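Local coordinates for protein glucose-6-phosphate isomerase (Plasmodium falciparum, PDB 3QKI) that probably interconverts alpha-D-glucose 6-phosphate and beta-D-fructose 6-phosphate, an early step of glycolysis, at residues A[118-121]-A[122-125]; A[83-87]-A[88-92]. One frame throughout, in Å; residues are numbered along the deposited sequence.

Overall arrangement
Both contacts are local and follow each other along the chain. Interaction 2 comes first, where helix 75-87 ends and helix 90-99 begins. Interaction 1 follows in the loop between helix 90-99 and strand 129-130. Their centres lie about 29 Å apart, and their nearest atoms stay about 15 Å apart, so they do not touch. The centre of interaction 2 is about 25 Å from the centre of the chain, and that of interaction 1 about 26 Å. Interaction 1 is a surface turn, whereas interaction 2 is partly buried. Neither lies at the fructose 6-phosphate site, to which Ser249, Glu398 and His429 belong.

Interaction 1 of 2, residues A[118-121]-A[122-125]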
loop_
_atom_site.group_PDB
_atom_site.type_symbol
_atom_site.label_atom_id
_atom_site.label_comp_id
_atom_site.label_asym_id
_atom_site.label_seq_id
_atom_site.Cartn_x
_atom_site.Cartn_y
_atom_site.Cartn_z
ATOM N N ILE A 118 -19.509 -11.867 20.898
ATOM C CA ILE A 118 -20.090 -11.960 22.247
ATOM C C ILE A 118 -19.762 -13.410 22.744
ATOM O O ILE A 118 -20.010 -14.364 21.999
ATOM C CB ILE A 118 -21.609 -11.635 22.261
ATOM C CG1 ILE A 118 -21.845 -10.154 21.913
ATOM C CG2 ILE A 118 -22.248 -11.996 23.633
ATOM C CD1 ILE A 118 -23.338 -9.775 21.602
ATOM N N PRO A 119 -19.097 -13.577 23.914
ATOM C CA PRO A 119 -18.749 -14.944 24.371
ATOM C C PRO A 119 -19.972 -15.750 24.804
ATOM O O PRO A 119 -21.014 -15.173 25.110
ATOM C CB PRO A 119 -17.759 -14.705 25.518
ATOM C CG PRO A 119 -18.101 -13.357 26.047
ATOM C CD PRO A 119 -18.709 -12.555 24.914
ATOM N N ILE A 120 -19.840 -17.080 24.793
ATOM C CA ILE A 120 -20.880 -18.050 25.128
ATOM C C ILE A 120 -21.578 -17.794 26.471
ATOM O O ILE A 120 -22.789 -17.941 26.545
ATOM C CB ILE A 120 -20.401 -19.528 24.935
ATOM C CG1 ILE A 120 -21.582 -20.521 24.896
ATOM C CG2 ILE A 120 -19.365 -19.945 25.981
ATOM C CD1 ILE A 120 -22.106 -20.810 23.593
ATOM N N GLU A 121 -20.848 -17.354 27.492
ATOM C CA GLU A 121 -21.440 -17.103 28.813
ATOM C C GLU A 121 -22.485 -15.960 28.828
ATOM O O GLU A 121 -23.274 -15.850 29.774
ATOM C CB GLU A 121 -20.348 -16.929 29.885
ATOM C CG GLU A 121 -19.377 -15.794 29.615
ATOM C CD GLU A 121 -18.110 -16.104 28.829
ATOM O OE1 GLU A 121 -18.036 -17.157 28.144
ATOM O OE2 GLU A 121 -17.192 -15.249 28.890
ATOM N N LYS A 122 -22.510 -15.141 27.745
ATOM C CA LYS A 122 -23.427 -14.018 27.589
ATOM C C LYS A 122 -24.521 -14.306 26.543
ATOM O O LYS A 122 -25.268 -13.395 26.186
ATOM C CB LYS A 122 -22.646 -12.738 27.209
ATOM C CG LYS A 122 -21.655 -12.267 28.244
ATOM C CD LYS A 122 -21.038 -10.926 27.835
ATOM C CE LYS A 122 -19.943 -10.514 28.789
ATOM N NZ LYS A 122 -19.572 -9.079 28.650
ATOM N N ILE A 123 -24.633 -15.572 26.064
ATOM C CA ILE A 123 -25.615 -16.005 25.051
ATOM C C ILE A 123 -27.061 -15.609 25.398
ATOM O O ILE A 123 -27.839 -15.308 24.490
ATOM C CB ILE A 123 -25.492 -17.524 24.710
ATOM C CG1 ILE A 123 -26.215 -17.877 23.393
ATOM C CG2 ILE A 123 -25.944 -18.437 25.908
ATOM C CD1 ILE A 123 -25.701 -19.128 22.665
ATOM N N ASN A 124 -27.403 -15.597 26.712
ATOM C CA ASN A 124 -28.738 -15.254 27.151
ATOM C C ASN A 124 -28.835 -13.823 27.636
ATOM O O ASN A 124 -29.752 -13.118 27.227
ATOM C CB ASN A 124 -29.273 -16.290 28.172
ATOM C CG ASN A 124 -29.440 -17.670 27.572
ATOM O OD1 ASN A 124 -30.028 -17.859 26.498
ATOM N ND2 ASN A 124 -28.877 -18.661 28.222
ATOM N N THR A 125 -27.890 -13.381 28.465
ATOM C CA THR A 125 -27.864 -12.023 29.037
ATOM C C THR A 125 -27.688 -10.945 27.955
ATOM O O THR A 125 -28.169 -9.816 28.121
ATOM C CB THR A 125 -26.737 -11.885 30.088
ATOM O OG1 THR A 125 -25.465 -12.113 29.473
ATOM C CG2 THR A 125 -26.915 -12.802 31.271
HETATM O O HOH W 1 -25.947 -15.761 29.228
#
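Lys122 lays its aliphatic chain past Ile118 and Pro119. Its CG stands anti to the carbonyl carbon (chi1 -63°), and the chain beyond is extended. Ile118 meets the root of this chain at about a right angle, with its CG2 branch 3.7 Å from Lys122 CB. Further out, the flank of the Pro119 ring takes over, where Pro119 CD is 4.1 Å from Lys122 CD. The extended chain carries NZ away from the turn to a hydrogen bond with His341 on helix 330-349.

Ile120 and Ile123 lie side by side and point the same way. Both have CG1 anti to the backbone N (chi1 -164° and -163°), and their CD1 methyls meet at 4.1 Å. Helix 135-154 is next to them, where Ile120 touches His140 and Ile123 touches Glu137.

Two successive i to i+3 bonds form a short 3-10 turn. Lys122 N donates to Pro119 O at 3.0 Å, and Ile123 N donates to Ile120 O. A water bridges the next pair, donating to Glu121 O and accepting from Asn124 N.

Backbone bonds and one water thus shape the turn. Aliphatic contacts and a hydrogen bond from Ile118 O to His140 NE2 join it to helix 135-154, while the Lys122 ammonium ties it to helix 330-349.

Interaction 2 of 2, residues A[83-87]-A[88-92]; sequences EYAEE and VELKK
Val88 CG1 lies against the far end of the Tyr84 ring. The two side chains approach at a slant. Val88 CG1 is 3.6 Å from Tyr84 CZ and lies about equally far from CE1 and CE2. Tyr84 CG is anti to its backbone N (chi1 176°), which sends the ring along the helix towards Val88. The Tyr84 hydroxyl is hydrogen-bonded to Leu543 O, and the ring stacks with Phe365. The other valine branch, CG2, sits between the backbone N and the carbonyl carbon. It lies over the carbonyl oxygens of Tyr84 and Ala85, with Val88 CG2 3.4 Å from Ala85 O.

Ala85 and Leu90 meet more simply. Leu90 CB points back at the earlier helix, and its CD2 methyl comes to 3.9 Å from Ala85 CB. Phe542 and Val358, from two other helices, also touch Leu90.

The backbone that carries these pairs forms a Schellman motif, which ends helix 75-87. Glu89 takes a positive phi of 60°, and two bonds run back into the last turn. Leu90 N donates to Ala85 O at 3.0 Å, nearly straight at 169°. Glu89 N donates to Glu86 O from above the carbonyl plane. Val88 N still makes the helical bond to Tyr84 O. Glu89 is also the N-cap position of helix 90-99, so the two helices are joined by a very short link.

The extended Glu87 chain leads OE1 away to a hydrogen bond with Ser28 OG. Glu89 also points outward, where Lys92 NZ forms a weak salt bridge with Glu89 OE1 at 3.5 Å. A water accepts from Lys91 N and donates weakly to Ala85 O.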
loop_
_atom_site.group_PDB
_atom_site.type_symbol
_atom_site.label_atom_id
_atom_site.label_comp_id
_atom_site.label_asym_id
_atom_site.label_seq_id
_atom_site.Cartn_x
_atom_site.Cartn_y
_atom_site.Cartn_z
ATOM N N GLU A 83 -19.423 17.843 22.618
ATOM C CA GLU A 83 -20.749 18.460 22.531
ATOM C C GLU A 83 -21.342 18.208 21.149
ATOM O O GLU A 83 -22.546 18.006 21.049
ATOM C CB GLU A 83 -20.706 19.957 22.823
ATOM C CG GLU A 83 -20.549 20.259 24.303
ATOM C CD GLU A 83 -20.446 21.740 24.601
ATOM O OE1 GLU A 83 -21.085 22.536 23.875
ATOM O OE2 GLU A 83 -19.726 22.105 25.556
ATOM N N TYR A 84 -20.498 18.203 20.097
ATOM C CA TYR A 84 -20.940 17.864 18.741
ATOM C C TYR A 84 -21.426 16.390 18.676
ATOM O O TYR A 84 -22.492 16.138 18.131
ATOM C CB TYR A 84 -19.843 18.154 17.700
ATOM C CG TYR A 84 -20.273 17.721 16.320
ATOM C CD1 TYR A 84 -19.923 16.467 15.822
ATOM C CD2 TYR A 84 -21.103 18.525 15.543
ATOM C CE1 TYR A 84 -20.357 16.042 14.571
ATOM C CE2 TYR A 84 -21.564 18.096 14.301
ATOM C CZ TYR A 84 -21.181 16.858 13.816
ATOM O OH TYR A 84 -21.573 16.450 12.576
ATOM N N ALA A 85 -20.672 15.435 19.255
ATOM C CA ALA A 85 -21.075 14.019 19.318
ATOM C C ALA A 85 -22.446 13.884 20.023
ATOM O O ALA A 85 -23.309 13.131 19.552
ATOM C CB ALA A 85 -20.032 13.208 20.062
ATOM N N GLU A 86 -22.669 14.658 21.093
ATOM C CA GLU A 86 -23.961 14.680 21.826
ATOM C C GLU A 86 -25.091 15.264 20.939
ATOM O O GLU A 86 -26.180 14.700 20.867
ATOM C CB GLU A 86 -23.823 15.521 23.105
ATOM C CG GLU A 86 -23.075 14.797 24.203
ATOM C CD GLU A 86 -22.573 15.627 25.370
ATOM O OE1 GLU A 86 -22.736 16.869 25.354
ATOM O OE2 GLU A 86 -21.985 15.025 26.297
ATOM N N GLU A 87 -24.805 16.369 20.236
ATOM C CA GLU A 87 -25.763 17.015 19.347
ATOM C C GLU A 87 -26.214 16.129 18.163
ATOM O O GLU A 87 -27.371 16.220 17.752
ATOM C CB GLU A 87 -25.246 18.371 18.887
ATOM C CG GLU A 87 -26.381 19.321 18.563
ATOM C CD GLU A 87 -26.027 20.736 18.161
ATOM O OE1 GLU A 87 -24.946 21.233 18.547
ATOM O OE2 GLU A 87 -26.879 21.378 17.508
ATOM N N VAL A 88 -25.326 15.271 17.631
ATOM C CA VAL A 88 -25.703 14.328 16.560
ATOM C C VAL A 88 -26.277 13.014 17.129
ATOM O O VAL A 88 -26.608 12.106 16.357
ATOM C CB VAL A 88 -24.587 14.027 15.523
ATOM C CG1 VAL A 88 -24.220 15.252 14.733
ATOM C CG2 VAL A 88 -23.361 13.393 16.167
ATOM N N GLU A 89 -26.373 12.906 18.464
ATOM C CA GLU A 89 -26.914 11.741 19.181
ATOM C C GLU A 89 -26.123 10.477 18.869
ATOM O O GLU A 89 -26.695 9.421 18.606
ATOM C CB GLU A 89 -28.427 11.556 18.899
ATOM C CG GLU A 89 -29.262 12.757 19.282
ATOM C CD GLU A 89 -30.745 12.570 19.054
ATOM O OE1 GLU A 89 -31.176 12.579 17.878
ATOM O OE2 GLU A 89 -31.479 12.426 20.058
ATOM N N LEU A 90 -24.790 10.605 18.900
ATOM C CA LEU A 90 -23.876 9.524 18.601
ATOM C C LEU A 90 -24.128 8.308 19.485
ATOM O O LEU A 90 -24.199 7.208 18.953
ATOM C CB LEU A 90 -22.413 9.995 18.711
ATOM C CG LEU A 90 -21.321 8.954 18.456
ATOM C CD1 LEU A 90 -21.409 8.410 17.057
ATOM C CD2 LEU A 90 -19.956 9.551 18.670
ATOM N N LYS A 91 -24.256 8.495 20.814
ATOM C CA LYS A 91 -24.487 7.379 21.741
ATOM C C LYS A 91 -25.795 6.636 21.454
ATOM O O LYS A 91 -25.824 5.409 21.514
ATOM C CB LYS A 91 -24.395 7.816 23.203
ATOM C CG LYS A 91 -22.958 7.817 23.701
ATOM C CD LYS A 91 -22.854 7.586 25.204
ATOM C CE LYS A 91 -22.709 6.132 25.609
ATOM N NZ LYS A 91 -21.312 5.632 25.442
ATOM N N LYS A 92 -26.855 7.367 21.115
ATOM C CA LYS A 92 -28.158 6.776 20.793
ATOM C C LYS A 92 -28.014 5.892 19.550
ATOM O O LYS A 92 -28.509 4.761 19.537
ATOM C CB LYS A 92 -29.173 7.911 20.592
ATOM C CG LYS A 92 -30.599 7.515 20.204
ATOM C CD LYS A 92 -31.397 8.777 19.841
ATOM C CE LYS A 92 -32.612 8.510 18.989
ATOM N NZ LYS A 92 -32.684 9.449 17.841
HETATM O O HOH W 2 -24.293 11.175 22.106
#